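Local coordinates for putative uncharacterized protein (Chaetomium thermophilum, PDB 4XRI) that is importin beta, a flexible HEAT-repeat receptor for nuclear import of protein cargo that probably binds a small GTPase, at residues G251-N254 with R255-A258; N330-V333 with P334-Q338; Q367-G370 with S371-P375. The protein carries 2 engineered substitutions. One frame throughout, in Å; residues are numbered along the deposited sequence.

How the contacts relate
All three contacts are local, each within a continuous stretch of an all-helical HEAT-repeat chain. Contact 1 is a turn inside helix 243-260, contact 2 a proline-interrupted turn inside helix 324-340, and contact 3 the bend where helix 354-369 gives way to helix 374-384. Contacts 2 and 3 have centres 12 Å apart and meet directly: CG2 of Val-333 packs on CG1 of Ile-373 at 4.0 Å, joining the proline turn to the bend. Contact 1 stands apart, its centre 21 Å from that of contact 2 and 24 Å from that of contact 3, with nearest atoms about 11 and 12 Å away.

Contact 1 (G251-N254 with R255-A258); sequences GCLN and RIMA
The carbonyl of Gly-251 accepts the amide of Arg-255, with N to O at 3.2 Å, and the same oxygen has CG of Arg-255 at 3.6 Å. With its chain extended from CG to NE, the arginine carries its guanidinium outward and back toward the N-terminal end of the helix, where NH1 forms a salt bridge with Asp-212. Cys-252 O takes the amide N of Ile-256 at 3.0 Å. Over this oxygen Ile-256 lays CG1, anti to its own carbonyl carbon (chi1 -74°), and its CD1 reaches SG of Cys-252 at a loose 4.3 Å. Leu-253 O receives the straightest of the four bonds, from Met-257 N at 2.9 Å with an angle of 164° at the hydrogen. CD1 of Leu-253 only grazes CD1 of Ile-256, as both turn to Met-231 of helix 224-238. Asn-254 O closes the series with Ala-258 N at 3.1 Å, while its buried side chain turns to helix 285-310 and ND2 bonds to the carbonyl of Leu-290. Four successive i to i+4 bonds thus pair the carbonyls of 251-254 with the amides of 255-258, consistent with side chains that serve the flanking helices of this HEAT-repeat protein: apolar groups by packing, the asparagine and arginine by polar links.

Contact 2 (N330-V333 with P334-Q338); sequences NEVV and PVLLQ
Val-333 and Leu-337, one turn apart, lie alongside each other and point the same way, CG1 of Val-333 meeting CD1 of Leu-337 at 3.8 Å. The valine methyl gets there because CG1 is anti to the backbone N (chi1 172°). Leucine approaches from the other turn with CG anti to its carbonyl carbon, and CG passes 3.2 Å from Val-333 O. A second, slacker pair runs beside it, with CG1 of Val-332 and CD1 of Leu-336 4.1 Å apart and likewise pointing the same way. Were Leu-337 cut back to an alanine, CG1 of Val-333 would probably lose its neighbour and a gap would be likely to open against Leu-362 and Phe-380.

Both pairs lie on the buried side of helix 324-340 in this HEAT-repeat protein: Val-332 and Val-333 touch Tyr-365 of helix 354-369, Leu-336 touches Cys-361 there, and on another side Val-335 and Leu-336 touch Met-280 of helix 265-280.

Among the main-chain bonds, Leu-337 N gives to Val-333 O nearly straight, at 168°. Val-332 O is gripped twice, by Leu-336 N at 3.0 Å and weakly by Val-335 N, whose angle at the hydrogen is only 120°.

Pro-334 supplies the interruption. Its N has no hydrogen to give, so the turn before it lacks that bond and the helix is kinked; CG of the ring lies 3.5 Å from Asn-330 O. CB of Val-333 stands 3.4 Å from CD of Pro-334, a closeness that the shared peptide link imposes. The next oxygen, that of Glu-331, likewise faces carbon, CG2 of Val-335 standing 3.3 Å from it.

Contact 3 (Q367-G370 with S371-P375); sequences QAVG and STIIP
The flat carbonyl group of Gly-370 is met from above its plane: Ile-373 N gives a hydrogen bond to O of Gly-370 at 3.2 Å from 42° out of that plane, away from the lone-pair directions. This is the tight bend between helix 354-369 and helix 374-384 of a HEAT-repeat solenoid. CG2 of Ile-373 crowds the same Gly-370 oxygen at 3.1 Å. The preceding carbonyl, of Val-369, takes a hydrogen bond from a water 2.8 Å from its O, and the water makes a further, weak bond to OG1 of Thr-372.

Gly-370 is the first residue to leave helical geometry, with a positive phi of 65°, a conformation far easier for a residue lacking CB. Beyond it the chain closes into a short 3-10 segment, as i to i+3 bonds attest: besides the Gly-370 bond, Ile-374 N reaches Ser-371 O at 3.1 Å.

Val-369 and Ile-373 fold together across the bend, their side chains crossing at about a right angle. Both also lean on helix 324-340, Val-369 against Ala-325 and Thr-329, while Ile-374 faces Val-411, Leu-412 and Ile-415 of helix 409-425. The valine's chi1 of -45° sets CG2 between its backbone N and carbonyl carbon, and from there this methyl touches CB of Ile-373 at 3.7 Å and CB of Thr-372 at 4.0 Å.

Contact 1 (G251-N254 with R255-A258)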
loop_
_atom_site.group_PDB
_atom_site.type_symbol
_atom_site.label_atom_id
_atom_site.label_comp_id
_atom_site.label_asym_id
_atom_site.label_seq_id
_atom_site.Cartn_x
_atom_site.Cartn_y
_atom_site.Cartn_z
ATOM N N GLY A 251 -2.975 24.136 -6.763
ATOM C CA GLY A 251 -3.587 22.824 -6.709
ATOM C C GLY A 251 -3.951 22.370 -8.108
ATOM O O GLY A 251 -3.769 21.209 -8.467
ATOM N N CYS A 252 -4.472 23.304 -8.897
ATOM C CA CYS A 252 -4.793 23.057 -10.297
ATOM C C CYS A 252 -3.531 22.695 -11.074
ATOM O O CYS A 252 -3.523 21.767 -11.883
ATOM C CB CYS A 252 -5.461 24.292 -10.911
ATOM S SG CYS A 252 -6.272 24.033 -12.491
ATOM N N LEU A 253 -2.462 23.440 -10.809
ATOM C CA LEU A 253 -1.193 23.258 -11.497
ATOM C C LEU A 253 -0.584 21.890 -11.184
ATOM O O LEU A 253 -0.022 21.234 -12.062
ATOM C CB LEU A 253 -0.228 24.380 -11.110
ATOM C CG LEU A 253 0.970 24.641 -12.020
ATOM C CD1 LEU A 253 0.516 24.734 -13.469
ATOM C CD2 LEU A 253 1.675 25.926 -11.595
ATOM N N ASN A 254 -0.708 21.467 -9.929
ATOM C CA ASN A 254 -0.193 20.173 -9.491
ATOM C C ASN A 254 -0.891 19.015 -10.186
ATOM O O ASN A 254 -0.262 18.014 -10.530
ATOM C CB ASN A 254 -0.338 20.023 -7.976
ATOM C CG ASN A 254 0.538 20.997 -7.210
ATOM O OD1 ASN A 254 1.422 21.632 -7.781
ATOM N ND2 ASN A 254 0.294 21.120 -5.911
ATOM N N ARG A 255 -2.195 19.160 -10.391
ATOM C CA ARG A 255 -2.973 18.142 -11.084
ATOM C C ARG A 255 -2.629 18.122 -12.569
ATOM O O ARG A 255 -2.587 17.060 -13.192
ATOM C CB ARG A 255 -4.472 18.374 -10.879
ATOM C CG ARG A 255 -4.952 17.943 -9.508
ATOM C CD ARG A 255 -6.399 18.319 -9.242
ATOM N NE ARG A 255 -6.732 18.077 -7.840
ATOM C CZ ARG A 255 -7.953 18.158 -7.325
ATOM N NH1 ARG A 255 -8.984 18.477 -8.094
ATOM N NH2 ARG A 255 -8.141 17.916 -6.033
ATOM N N ILE A 256 -2.375 19.302 -13.126
ATOM C CA ILE A 256 -1.966 19.417 -14.521
ATOM C C ILE A 256 -0.645 18.690 -14.758
ATOM O O ILE A 256 -0.509 17.918 -15.711
ATOM C CB ILE A 256 -1.828 20.893 -14.949
ATOM C CG1 ILE A 256 -3.212 21.527 -15.117
ATOM C CG2 ILE A 256 -1.032 21.007 -16.242
ATOM C CD1 ILE A 256 -3.180 23.025 -15.300
ATOM N N MET A 257 0.323 18.936 -13.879
ATOM C CA MET A 257 1.623 18.282 -13.967
ATOM C C MET A 257 1.497 16.765 -13.840
ATOM O O MET A 257 2.144 16.018 -14.571
ATOM C CB MET A 257 2.563 18.819 -12.887
ATOM C CG MET A 257 3.948 18.165 -12.881
ATOM S SD MET A 257 4.855 18.417 -14.423
ATOM C CE MET A 257 4.955 20.203 -14.464
ATOM N N ALA A 258 0.652 16.322 -12.914
ATOM C CA ALA A 258 0.460 14.896 -12.656
ATOM C C ALA A 258 -0.167 14.195 -13.857
ATOM O O ALA A 258 0.147 13.040 -14.152
ATOM C CB ALA A 258 -0.402 14.692 -11.421
#

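Contact 2 (N330-V333 with P334-Q338)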
loop_
_atom_site.group_PDB
_atom_site.type_symbol
_atom_site.label_atom_id
_atom_site.label_comp_id
_atom_site.label_asym_id
_atom_site.label_seq_id
_atom_site.Cartn_x
_atom_site.Cartn_y
_atom_site.Cartn_z
ATOM N N ASN A 330 19.479 23.993 -8.906
ATOM C CA ASN A 330 20.149 25.142 -8.300
ATOM C C ASN A 330 19.202 26.196 -7.731
ATOM O O ASN A 330 19.612 27.040 -6.933
ATOM C CB ASN A 330 21.081 25.798 -9.318
ATOM C CG ASN A 330 22.296 24.948 -9.622
ATOM O OD1 ASN A 330 22.667 24.075 -8.839
ATOM N ND2 ASN A 330 22.924 25.201 -10.764
ATOM N N GLU A 331 17.939 26.148 -8.136
ATOM C CA GLU A 331 16.964 27.120 -7.659
ATOM C C GLU A 331 16.063 26.541 -6.570
ATOM O O GLU A 331 15.782 27.198 -5.568
ATOM C CB GLU A 331 16.110 27.635 -8.822
ATOM C CG GLU A 331 16.910 28.185 -9.995
ATOM C CD GLU A 331 17.599 29.503 -9.687
ATOM O OE1 GLU A 331 17.322 30.100 -8.623
ATOM O OE2 GLU A 331 18.422 29.944 -10.517
ATOM N N VAL A 332 15.621 25.303 -6.769
ATOM C CA VAL A 332 14.617 24.694 -5.904
ATOM C C VAL A 332 15.205 24.065 -4.638
ATOM O O VAL A 332 14.655 24.225 -3.547
ATOM C CB VAL A 332 13.817 23.622 -6.673
ATOM C CG1 VAL A 332 12.849 22.899 -5.747
ATOM C CG2 VAL A 332 13.068 24.261 -7.836
ATOM N N VAL A 333 16.314 23.348 -4.781
ATOM C CA VAL A 333 16.912 22.642 -3.646
ATOM C C VAL A 333 17.357 23.584 -2.511
ATOM O O VAL A 333 17.083 23.298 -1.344
ATOM C CB VAL A 333 18.114 21.771 -4.088
ATOM C CG1 VAL A 333 18.838 21.196 -2.880
ATOM C CG2 VAL A 333 17.649 20.649 -5.011
ATOM N N PRO A 334 18.046 24.701 -2.835
ATOM C CA PRO A 334 18.354 25.617 -1.728
ATOM C C PRO A 334 17.116 26.123 -0.983
ATOM O O PRO A 334 17.194 26.374 0.219
ATOM C CB PRO A 334 19.076 26.774 -2.427
ATOM C CG PRO A 334 19.716 26.152 -3.600
ATOM C CD PRO A 334 18.735 25.109 -4.075
ATOM N N VAL A 335 15.993 26.261 -1.680
ATOM C CA VAL A 335 14.755 26.699 -1.042
ATOM C C VAL A 335 14.213 25.613 -0.120
ATOM O O VAL A 335 13.754 25.898 0.989
ATOM C CB VAL A 335 13.680 27.074 -2.084
ATOM C CG1 VAL A 335 12.346 27.334 -1.407
ATOM C CG2 VAL A 335 14.118 28.295 -2.879
ATOM N N LEU A 336 14.275 24.368 -0.584
ATOM C CA LEU A 336 13.845 23.224 0.213
ATOM C C LEU A 336 14.640 23.123 1.508
ATOM O O LEU A 336 14.077 22.907 2.581
ATOM C CB LEU A 336 13.986 21.928 -0.588
ATOM C CG LEU A 336 12.938 21.685 -1.671
ATOM C CD1 LEU A 336 13.298 20.451 -2.475
ATOM C CD2 LEU A 336 11.565 21.541 -1.038
ATOM N N LEU A 337 15.955 23.278 1.391
ATOM C CA LEU A 337 16.850 23.247 2.541
ATOM C C LEU A 337 16.510 24.350 3.533
ATOM O O LEU A 337 16.562 24.150 4.746
ATOM C CB LEU A 337 18.304 23.377 2.080
ATOM C CG LEU A 337 18.761 22.236 1.168
ATOM C CD1 LEU A 337 20.083 22.552 0.496
ATOM C CD2 LEU A 337 18.863 20.950 1.965
ATOM N N GLN A 338 16.162 25.517 3.001
ATOM C CA GLN A 338 15.756 26.650 3.821
ATOM C C GLN A 338 14.470 26.326 4.579
ATOM O O GLN A 338 14.294 26.724 5.734
ATOM C CB GLN A 338 15.567 27.894 2.950
ATOM C CG GLN A 338 15.810 29.203 3.670
ATOM C CD GLN A 338 15.628 30.403 2.761
ATOM O OE1 GLN A 338 15.004 30.305 1.704
ATOM N NE2 GLN A 338 16.180 31.543 3.165
#

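Contact 3 (Q367-G370 with S371-P375)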
loop_
_atom_site.group_PDB
_atom_site.type_symbol
_atom_site.label_atom_id
_atom_site.label_comp_id
_atom_site.label_asym_id
_atom_site.label_seq_id
_atom_site.Cartn_x
_atom_site.Cartn_y
_atom_site.Cartn_z
ATOM N N GLN A 367 16.485 11.173 -5.431
ATOM C CA GLN A 367 16.211 10.017 -6.278
ATOM C C GLN A 367 16.096 10.441 -7.736
ATOM O O GLN A 367 16.525 9.724 -8.643
ATOM C CB GLN A 367 14.925 9.310 -5.835
ATOM C CG GLN A 367 14.998 8.662 -4.463
ATOM C CD GLN A 367 13.672 8.062 -4.024
ATOM O OE1 GLN A 367 13.034 7.321 -4.772
ATOM N NE2 GLN A 367 13.248 8.391 -2.809
ATOM N N ALA A 368 15.523 11.622 -7.949
ATOM C CA ALA A 368 15.226 12.106 -9.289
ATOM C C ALA A 368 16.462 12.583 -10.050
ATOM O O ALA A 368 16.561 12.379 -11.258
ATOM C CB ALA A 368 14.193 13.230 -9.218
ATOM N N VAL A 369 17.400 13.224 -9.358
ATOM C CA VAL A 369 18.526 13.851 -10.045
ATOM C C VAL A 369 19.882 13.256 -9.674
ATOM O O VAL A 369 20.887 13.547 -10.318
ATOM C CB VAL A 369 18.575 15.367 -9.769
ATOM C CG1 VAL A 369 17.187 15.968 -9.899
ATOM C CG2 VAL A 369 19.154 15.649 -8.389
ATOM N N GLY A 370 19.905 12.431 -8.635
ATOM C CA GLY A 370 21.126 11.761 -8.227
ATOM C C GLY A 370 22.223 12.683 -7.723
ATOM O O GLY A 370 22.007 13.504 -6.834
ATOM N N SER A 371 23.412 12.542 -8.306
ATOM C CA SER A 371 24.608 13.243 -7.838
ATOM C C SER A 371 24.531 14.759 -7.995
ATOM O O SER A 371 25.259 15.493 -7.326
ATOM C CB SER A 371 25.842 12.717 -8.576
ATOM O OG SER A 371 26.038 11.338 -8.321
ATOM N N THR A 372 23.655 15.221 -8.882
ATOM C CA THR A 372 23.497 16.650 -9.145
ATOM C C THR A 372 23.084 17.414 -7.883
ATOM O O THR A 372 23.403 18.593 -7.722
ATOM C CB THR A 372 22.454 16.895 -10.262
ATOM O OG1 THR A 372 22.830 16.162 -11.434
ATOM C CG2 THR A 372 22.355 18.376 -10.609
ATOM N N ILE A 373 22.390 16.728 -6.980
ATOM C CA ILE A 373 21.861 17.359 -5.773
ATOM C C ILE A 373 22.924 17.552 -4.689
ATOM O O ILE A 373 22.727 18.313 -3.742
ATOM C CB ILE A 373 20.701 16.531 -5.179
ATOM C CG1 ILE A 373 19.803 17.410 -4.307
ATOM C CG2 ILE A 373 21.235 15.336 -4.394
ATOM C CD1 ILE A 373 18.585 16.689 -3.780
ATOM N N ILE A 374 24.056 16.874 -4.834
ATOM C CA ILE A 374 25.051 16.818 -3.765
ATOM C C ILE A 374 25.752 18.156 -3.445
ATOM O O ILE A 374 25.854 18.518 -2.271
ATOM C CB ILE A 374 26.115 15.751 -4.081
ATOM C CG1 ILE A 374 25.507 14.356 -3.948
ATOM C CG2 ILE A 374 27.317 15.897 -3.166
ATOM C CD1 ILE A 374 26.387 13.252 -4.479
ATOM N N PRO A 375 26.231 18.897 -4.468
ATOM C CA PRO A 375 26.916 20.148 -4.102
ATOM C C PRO A 375 26.062 21.184 -3.342
ATOM O O PRO A 375 26.579 21.772 -2.391
ATOM C CB PRO A 375 27.361 20.710 -5.458
ATOM C CG PRO A 375 27.484 19.524 -6.334
ATOM C CD PRO A 375 26.379 18.604 -5.907
HETATM O O HOH W 1 20.516 14.241 -12.957
#